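Local coordinates for putative epoxide hydrolase protein (Klebsiella pneumoniae subsp. pneumoniae, PDB 5BOV) that probably acts as an alpha/beta-fold hydrolase, perhaps on epoxides or monoacylglycerols, although its substrate has not been established, at residues G6-I11 with Q49-L54; I21-I26 with V93-A98; S129-S134 with T292-A297. All coordinates share one frame; numbering follows the deposited sequence.

Contact 1 (G6-I11 with Q49-L54); sequences GAFDKI and QVAPAL
Phe-8 and Pro-52 bring their CA atoms to 7.4 Å, the shortest such distance between a short 3-10 turn at residues 7-9 and the first part of helix 50-56. The turn is closed by backbone hydrogen bonds from Asp-9 N to Gly-6 O (3.0 Å) and from Lys-10 N to Ala-7 O (3.2 Å), while the helix has its own i to i+4 bond from Leu-54 N to Val-50 O. The backbones are not bonded to each other across the contact, and it is made by side chains. Phe-8 does nearly all the reaching. Its CG lies opposite the backbone N (chi1 -166°), which sends the ring out from the turn to the helix surface. The CD1-CE1 part of the ring does the touching: CE1 lies 3.8 Å from Ala-51 CB and CD1 4.1 Å from that same methyl. The methyl comes at a slant to the ring. Pro-52 supplies the outer margin of the contact, its CD lying 4.4 Å from Phe-8 CD1, likewise obliquely and more loosely. The small Ala-51 methyl leaves the Phe-8 ring close to the helix backbone at this residue. Phe-8 itself is buried, with Val-24 of strand 19-26 and the Gln-45 and Ala-48 side chains also packed on it; Ala-51 is backed by Ile-26, Val-61 and Val-63 of the sheet. Just after the turn the exposed Lys-10 forms a salt bridge with Asp-4. The contact is plain apolar packing: a turn that precedes the first antiparallel strands, 12-16 and 19-26, packs on helix 50-56, which lies on the sheet of an alpha/beta hydrolase fold.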
# COMPACT_ATOMS: atom_id res chain seq x y z
N GLY A 6 -13.27 16.70 -12.56
CA GLY A 6 -12.10 17.08 -11.81
C GLY A 6 -12.09 16.50 -10.41
O GLY A 6 -11.30 16.95 -9.57
N ALA A 7 -12.99 15.58 -10.08
CA ALA A 7 -13.19 15.33 -8.63
C ALA A 7 -12.00 14.70 -7.95
O ALA A 7 -11.76 14.91 -6.75
CB ALA A 7 -14.40 14.40 -8.38
N PHE A 8 -11.34 13.85 -8.72
CA PHE A 8 -10.20 13.10 -8.13
C PHE A 8 -9.02 14.03 -7.94
O PHE A 8 -8.13 13.68 -7.16
CB PHE A 8 -9.78 11.96 -9.06
CG PHE A 8 -8.87 10.97 -8.40
CD1 PHE A 8 -9.38 9.96 -7.57
CD2 PHE A 8 -7.50 11.07 -8.56
CE1 PHE A 8 -8.55 9.09 -6.91
CE2 PHE A 8 -6.70 10.19 -7.90
CZ PHE A 8 -7.22 9.23 -7.08
N ASP A 9 -9.02 15.22 -8.53
CA ASP A 9 -7.99 16.18 -8.27
C ASP A 9 -8.25 17.18 -7.11
O ASP A 9 -7.41 18.05 -6.88
CB ASP A 9 -7.62 16.91 -9.54
CG ASP A 9 -6.91 16.01 -10.56
OD1 ASP A 9 -6.28 15.00 -10.15
OD2 ASP A 9 -7.07 16.33 -11.77
N LYS A 10 -9.34 17.00 -6.35
CA LYS A 10 -9.60 17.83 -5.19
C LYS A 10 -9.05 17.06 -4.01
O LYS A 10 -9.59 16.07 -3.63
CB LYS A 10 -11.09 18.13 -5.07
CG LYS A 10 -11.54 19.06 -6.19
CD LYS A 10 -13.06 19.24 -6.17
CE LYS A 10 -13.44 20.38 -7.10
NZ LYS A 10 -13.52 19.85 -8.49
N ILE A 11 -7.90 17.50 -3.52
CA ILE A 11 -7.22 16.86 -2.41
C ILE A 11 -7.63 17.50 -1.10
O ILE A 11 -7.57 18.70 -0.94
CB ILE A 11 -5.71 16.97 -2.53
CG1 ILE A 11 -5.28 16.44 -3.92
CG2 ILE A 11 -5.04 16.17 -1.45
CD1 ILE A 11 -5.77 15.04 -4.24
N GLN A 49 -8.66 5.91 -11.81
CA GLN A 49 -9.77 5.30 -12.55
C GLN A 49 -10.64 4.41 -11.68
O GLN A 49 -11.90 4.47 -11.77
CB GLN A 49 -9.32 4.56 -13.80
CG GLN A 49 -8.64 5.52 -14.74
CD GLN A 49 -8.20 4.82 -16.04
OE1 GLN A 49 -7.27 4.00 -16.05
NE2 GLN A 49 -8.82 5.20 -17.18
N VAL A 50 -10.04 3.67 -10.78
CA VAL A 50 -10.81 2.81 -9.87
C VAL A 50 -11.76 3.61 -9.02
O VAL A 50 -12.95 3.23 -8.87
CB VAL A 50 -9.85 2.02 -8.95
CG1 VAL A 50 -10.58 1.32 -7.81
CG2 VAL A 50 -9.02 1.05 -9.76
N ALA A 51 -11.29 4.71 -8.43
CA ALA A 51 -12.12 5.41 -7.45
C ALA A 51 -13.39 6.04 -8.05
O ALA A 51 -14.47 5.83 -7.51
CB ALA A 51 -11.25 6.44 -6.69
N PRO A 52 -13.31 6.74 -9.21
CA PRO A 52 -14.53 7.31 -9.69
C PRO A 52 -15.49 6.23 -10.17
O PRO A 52 -16.70 6.46 -10.10
CB PRO A 52 -14.09 8.20 -10.86
CG PRO A 52 -12.65 8.48 -10.63
CD PRO A 52 -12.12 7.36 -9.85
N ALA A 53 -14.97 5.10 -10.63
CA ALA A 53 -15.85 4.01 -11.06
C ALA A 53 -16.62 3.47 -9.86
O ALA A 53 -17.84 3.22 -9.95
CB ALA A 53 -15.05 2.86 -11.67
N LEU A 54 -15.97 3.29 -8.75
CA LEU A 54 -16.66 2.87 -7.49
C LEU A 54 -17.63 3.92 -7.01
O LEU A 54 -18.76 3.59 -6.55
CB LEU A 54 -15.65 2.55 -6.44
CG LEU A 54 -14.86 1.25 -6.61
CD1 LEU A 54 -13.67 1.19 -5.68
CD2 LEU A 54 -15.72 0.03 -6.39

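Contact 2 (I21-I26 with V93-A98); sequences IGYVDI and VHLMDA
Ile-21 and Leu-95 join strand 19-26 to helix 85-98, one of the helices laid on the mixed sheet of the alpha/beta hydrolase fold. Their CA atoms are 7.6 Å apart, the nearest pair between the two segments. The tight part of the contact is the meeting of these two aliphatic chains. Ile-21 places CG1 away from its own carbonyl carbon (chi1 -70°) and carries it on in an extended line, so that the terminal CD1 ends 3.9 Å from Leu-95 CB, at the root of the leucine. The other branch, Ile-21 CG2, faces the tip of that leucine and is 4.2 Å from Leu-95 CD1. Two branches therefore span the leucine from root to tip, the chains passing at a slant to each other. Pro-64 of strand 59-74 touches both residues, and Ile-14 of strand 12-16 also meets Leu-95, adding to its apolar surroundings. Packing slackens two residues along the strand. Tyr-23 also projects to the helix, but its ring meets the leucine at an oblique angle and at a looser distance, whereas Leu-99, just past the helix, touches the tyrosine side chain as well. The polar fringe is on the helix: His-94 and Asp-97 are exposed, and Asp-97 forms a salt bridge with Arg-126. Farther along the strand, Asp-25 is paired with Arg-29 and Arg-60, one arginine to each carboxylate oxygen, which probably favours its ionised form. Around the tyrosine ring, Ile-21 O and Asp-25 OD2 both lie in the ring plane at its edge, and the ring's CD1 comes to 4.5 Å from Leu-95 CD1.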
# COMPACT_ATOMS: atom_id res chain seq x y z
N ILE A 21 -3.01 14.21 6.85
CA ILE A 21 -3.12 13.31 5.76
C ILE A 21 -3.80 14.00 4.61
O ILE A 21 -4.89 14.59 4.78
CB ILE A 21 -3.91 12.03 6.18
CG1 ILE A 21 -3.05 11.22 7.14
CG2 ILE A 21 -4.21 11.15 4.93
CD1 ILE A 21 -3.72 9.97 7.73
N GLY A 22 -3.18 13.89 3.42
CA GLY A 22 -3.80 14.28 2.16
C GLY A 22 -4.57 13.13 1.50
O GLY A 22 -4.06 12.03 1.43
N TYR A 23 -5.82 13.37 1.09
CA TYR A 23 -6.69 12.30 0.57
C TYR A 23 -7.74 12.78 -0.37
O TYR A 23 -8.23 13.90 -0.26
CB TYR A 23 -7.30 11.47 1.72
CG TYR A 23 -8.27 12.27 2.56
CD1 TYR A 23 -7.83 13.23 3.48
CD2 TYR A 23 -9.61 12.08 2.42
CE1 TYR A 23 -8.73 14.02 4.19
CE2 TYR A 23 -10.55 12.85 3.15
CZ TYR A 23 -10.11 13.79 4.03
OH TYR A 23 -10.97 14.57 4.73
N VAL A 24 -8.14 11.93 -1.30
CA VAL A 24 -9.36 12.10 -2.08
C VAL A 24 -10.52 11.45 -1.33
O VAL A 24 -10.37 10.45 -0.66
CB VAL A 24 -9.20 11.38 -3.41
CG1 VAL A 24 -10.46 11.40 -4.23
CG2 VAL A 24 -8.07 11.98 -4.18
N ASP A 25 -11.67 12.13 -1.40
CA ASP A 25 -12.91 11.63 -0.78
C ASP A 25 -14.05 11.92 -1.74
O ASP A 25 -14.47 13.06 -1.86
CB ASP A 25 -13.11 12.35 0.57
CG ASP A 25 -14.33 11.88 1.34
OD1 ASP A 25 -15.11 11.06 0.84
OD2 ASP A 25 -14.46 12.38 2.48
N ILE A 26 -14.49 10.89 -2.45
CA ILE A 26 -15.47 11.04 -3.50
C ILE A 26 -16.59 10.03 -3.33
O ILE A 26 -16.52 9.05 -2.54
CB ILE A 26 -14.91 10.93 -4.88
CG1 ILE A 26 -14.19 9.58 -5.10
CG2 ILE A 26 -14.03 12.16 -5.13
CD1 ILE A 26 -13.70 9.44 -6.52
N VAL A 93 -6.02 3.81 10.68
CA VAL A 93 -7.02 3.75 11.73
C VAL A 93 -7.29 5.19 12.25
O VAL A 93 -8.45 5.55 12.46
CB VAL A 93 -6.65 2.82 12.90
CG1 VAL A 93 -7.66 2.91 14.04
CG2 VAL A 93 -6.57 1.42 12.39
N HIS A 94 -6.23 5.99 12.46
CA HIS A 94 -6.44 7.38 12.85
C HIS A 94 -7.22 8.16 11.79
O HIS A 94 -8.08 9.02 12.13
CB HIS A 94 -5.09 8.08 13.07
CG HIS A 94 -4.40 7.64 14.31
ND1 HIS A 94 -4.98 7.69 15.57
CD2 HIS A 94 -3.12 7.25 14.50
CE1 HIS A 94 -4.09 7.25 16.46
NE2 HIS A 94 -2.97 6.98 15.84
N LEU A 95 -6.97 7.87 10.51
CA LEU A 95 -7.76 8.54 9.43
C LEU A 95 -9.21 8.13 9.52
O LEU A 95 -10.12 8.99 9.38
CB LEU A 95 -7.19 8.13 8.05
CG LEU A 95 -7.89 8.66 6.83
CD1 LEU A 95 -7.83 10.18 6.77
CD2 LEU A 95 -7.29 8.04 5.56
N MSE A 96 -9.48 6.84 9.73
CA MSE A 96 -10.87 6.34 9.83
C MSE A 96 -11.55 7.03 10.99
O MSE A 96 -12.70 7.54 10.86
CB MSE A 96 -10.88 4.81 9.98
CG MSE A 96 -10.58 4.14 8.62
SE MSE A 96 -10.46 2.20 8.94
CE MSE A 96 -12.35 1.99 8.98
N ASP A 97 -10.88 7.05 12.14
CA ASP A 97 -11.43 7.76 13.26
C ASP A 97 -11.72 9.25 12.98
O ASP A 97 -12.82 9.77 13.35
CB ASP A 97 -10.54 7.68 14.51
CG ASP A 97 -10.39 6.26 15.05
OD1 ASP A 97 -11.26 5.39 14.79
OD2 ASP A 97 -9.42 6.07 15.85
N ALA A 98 -10.78 9.94 12.35
CA ALA A 98 -10.94 11.35 12.09
C ALA A 98 -12.11 11.64 11.14
O ALA A 98 -12.77 12.69 11.19
CB ALA A 98 -9.65 11.95 11.53

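Contact 3 (S129-S134 with T292-A297); sequences SLVSVS and TAFVQA
Val-131 and Val-133 form two bumps on one side of strand 127-133, and they meet Phe-294 and Ala-297, one helical turn apart on helix 291-303. The local axes approach to 10.1 Å and run roughly antiparallel, at 148°, so successive inward residues of strand and helix come together in reverse order. Ala-297 leaves a shallow place on the helix surface, and Val-131 lies over it. Its CG2 comes 3.6 Å from Ala-297 O, a carbon resting against a backbone carbonyl, while its CG1 lies 4.3 Å from Ala-297 CB. That same CG1 also reaches Phe-294 CE2 at 4.2 Å, so the fork of the valine bridges the small residue and the large one. Phe-294 starts beside the line of contact and is turned back into it, CG lying opposite the backbone N (chi1 -165°), which brings the far part of the ring to the strand. Its CE2 corner sits over the notch between Val-131 CG1 and Val-133 CG2 and touches both: Val-133 CG2 sits in the ring plane at the edge, 3.9 Å from CE2, whereas Val-131 approaches the ring at an oblique angle. The small Ala-297 is consistent with the close approach of the backbones, with Val-131 and Ala-297 CA atoms 6.9 Å apart. All four residues are buried. The Phe-294 side chain also lies near, without touching, a possible nucleophile elbow at Gly-108 to Gly-112. Leu-250 of the adjacent strand 247-252 touches Val-131, Phe-294 and Ala-297, Val-50 of helix 50-56 borders the ring of Phe-294, and on the reverse side of strand 127-133 Leu-130 and Ser-132 meet helix 111-122.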
# COMPACT_ATOMS: atom_id res chain seq x y z
N SER A 129 -14.36 -5.94 4.33
CA SER A 129 -13.76 -6.92 3.45
C SER A 129 -12.46 -6.31 2.96
O SER A 129 -12.22 -5.12 3.15
CB SER A 129 -14.65 -7.24 2.30
OG SER A 129 -14.82 -6.11 1.40
N LEU A 130 -11.64 -7.16 2.39
CA LEU A 130 -10.28 -6.85 1.98
C LEU A 130 -9.93 -7.35 0.59
O LEU A 130 -10.28 -8.47 0.22
CB LEU A 130 -9.34 -7.55 2.98
CG LEU A 130 -7.86 -7.47 2.75
CD1 LEU A 130 -7.35 -6.02 2.80
CD2 LEU A 130 -7.09 -8.38 3.74
N VAL A 131 -9.33 -6.47 -0.24
CA VAL A 131 -8.70 -6.87 -1.47
C VAL A 131 -7.21 -6.68 -1.25
O VAL A 131 -6.75 -5.57 -1.04
CB VAL A 131 -9.19 -6.10 -2.70
CG1 VAL A 131 -8.42 -6.49 -3.92
CG2 VAL A 131 -10.66 -6.40 -2.92
N SER A 132 -6.46 -7.78 -1.28
CA SER A 132 -5.01 -7.73 -0.99
C SER A 132 -4.24 -8.27 -2.18
O SER A 132 -4.16 -9.49 -2.41
CB SER A 132 -4.71 -8.55 0.28
OG SER A 132 -3.38 -8.34 0.73
N VAL A 133 -3.63 -7.37 -2.93
CA VAL A 133 -2.86 -7.80 -4.07
C VAL A 133 -1.55 -8.49 -3.59
O VAL A 133 -0.85 -7.95 -2.71
CB VAL A 133 -2.44 -6.65 -5.00
CG1 VAL A 133 -1.55 -7.12 -6.14
CG2 VAL A 133 -3.66 -5.92 -5.51
N SER A 134 -1.27 -9.63 -4.16
CA SER A 134 -0.10 -10.49 -3.78
C SER A 134 -0.26 -11.19 -2.45
O SER A 134 0.72 -11.71 -1.93
CB SER A 134 1.25 -9.78 -3.93
OG SER A 134 1.38 -9.29 -5.26
N THR A 292 -10.49 -1.95 -14.39
CA THR A 292 -11.77 -2.68 -14.52
C THR A 292 -11.79 -3.92 -13.64
O THR A 292 -12.74 -4.15 -12.90
CB THR A 292 -12.04 -3.02 -16.02
OG1 THR A 292 -12.07 -1.78 -16.73
CG2 THR A 292 -13.35 -3.71 -16.18
N ALA A 293 -10.74 -4.73 -13.70
CA ALA A 293 -10.70 -5.93 -12.92
C ALA A 293 -10.57 -5.58 -11.44
O ALA A 293 -11.11 -6.30 -10.60
CB ALA A 293 -9.53 -6.83 -13.34
N PHE A 294 -9.87 -4.51 -11.12
CA PHE A 294 -9.71 -4.18 -9.72
C PHE A 294 -11.04 -3.72 -9.10
O PHE A 294 -11.38 -4.14 -7.98
CB PHE A 294 -8.64 -3.10 -9.55
CG PHE A 294 -8.18 -2.97 -8.15
CD1 PHE A 294 -8.77 -2.12 -7.26
CD2 PHE A 294 -7.06 -3.70 -7.73
CE1 PHE A 294 -8.33 -2.01 -5.97
CE2 PHE A 294 -6.62 -3.58 -6.42
CZ PHE A 294 -7.27 -2.74 -5.57
N VAL A 295 -11.74 -2.84 -9.80
CA VAL A 295 -13.08 -2.47 -9.38
C VAL A 295 -13.99 -3.72 -9.15
O VAL A 295 -14.66 -3.79 -8.11
CB VAL A 295 -13.73 -1.55 -10.41
CG1 VAL A 295 -15.22 -1.32 -10.10
CG2 VAL A 295 -13.03 -0.23 -10.45
N GLN A 296 -13.97 -4.64 -10.07
CA GLN A 296 -14.78 -5.88 -9.94
C GLN A 296 -14.40 -6.63 -8.67
O GLN A 296 -15.25 -7.15 -7.94
CB GLN A 296 -14.66 -6.81 -11.16
CG GLN A 296 -15.71 -7.93 -11.17
CD GLN A 296 -17.11 -7.41 -11.31
OE1 GLN A 296 -17.43 -6.67 -12.28
NE2 GLN A 296 -17.97 -7.69 -10.33
N ALA A 297 -13.10 -6.71 -8.40
CA ALA A 297 -12.65 -7.33 -7.16
C ALA A 297 -13.15 -6.66 -5.87
O ALA A 297 -13.55 -7.32 -4.92
CB ALA A 297 -11.13 -7.44 -7.13

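From the N terminus, the chain makes the turn at 6-11, passes through strands 12-16, 19-26 and 32-37, and reaches helix 50-56, where contact 1 closes. Contact 2 opens inside that loop, on strand 19-26, and closes after it on helix 85-98, so the two cross. They also touch, Val-24 and Ile-26 packing on the 6-11 and 49-54 segments while Ile-21 and Tyr-23 face helix 85-98. Contact 3 follows in series and closes the longest loop, drawing the C-terminal helix 291-303 onto strand 127-133. Val-295 and Phe-294 meet helix 50-56, linking contacts 1 and 3; contacts 2 and 3 reach the same sheet without touching, their nearest atoms about 9 Å apart.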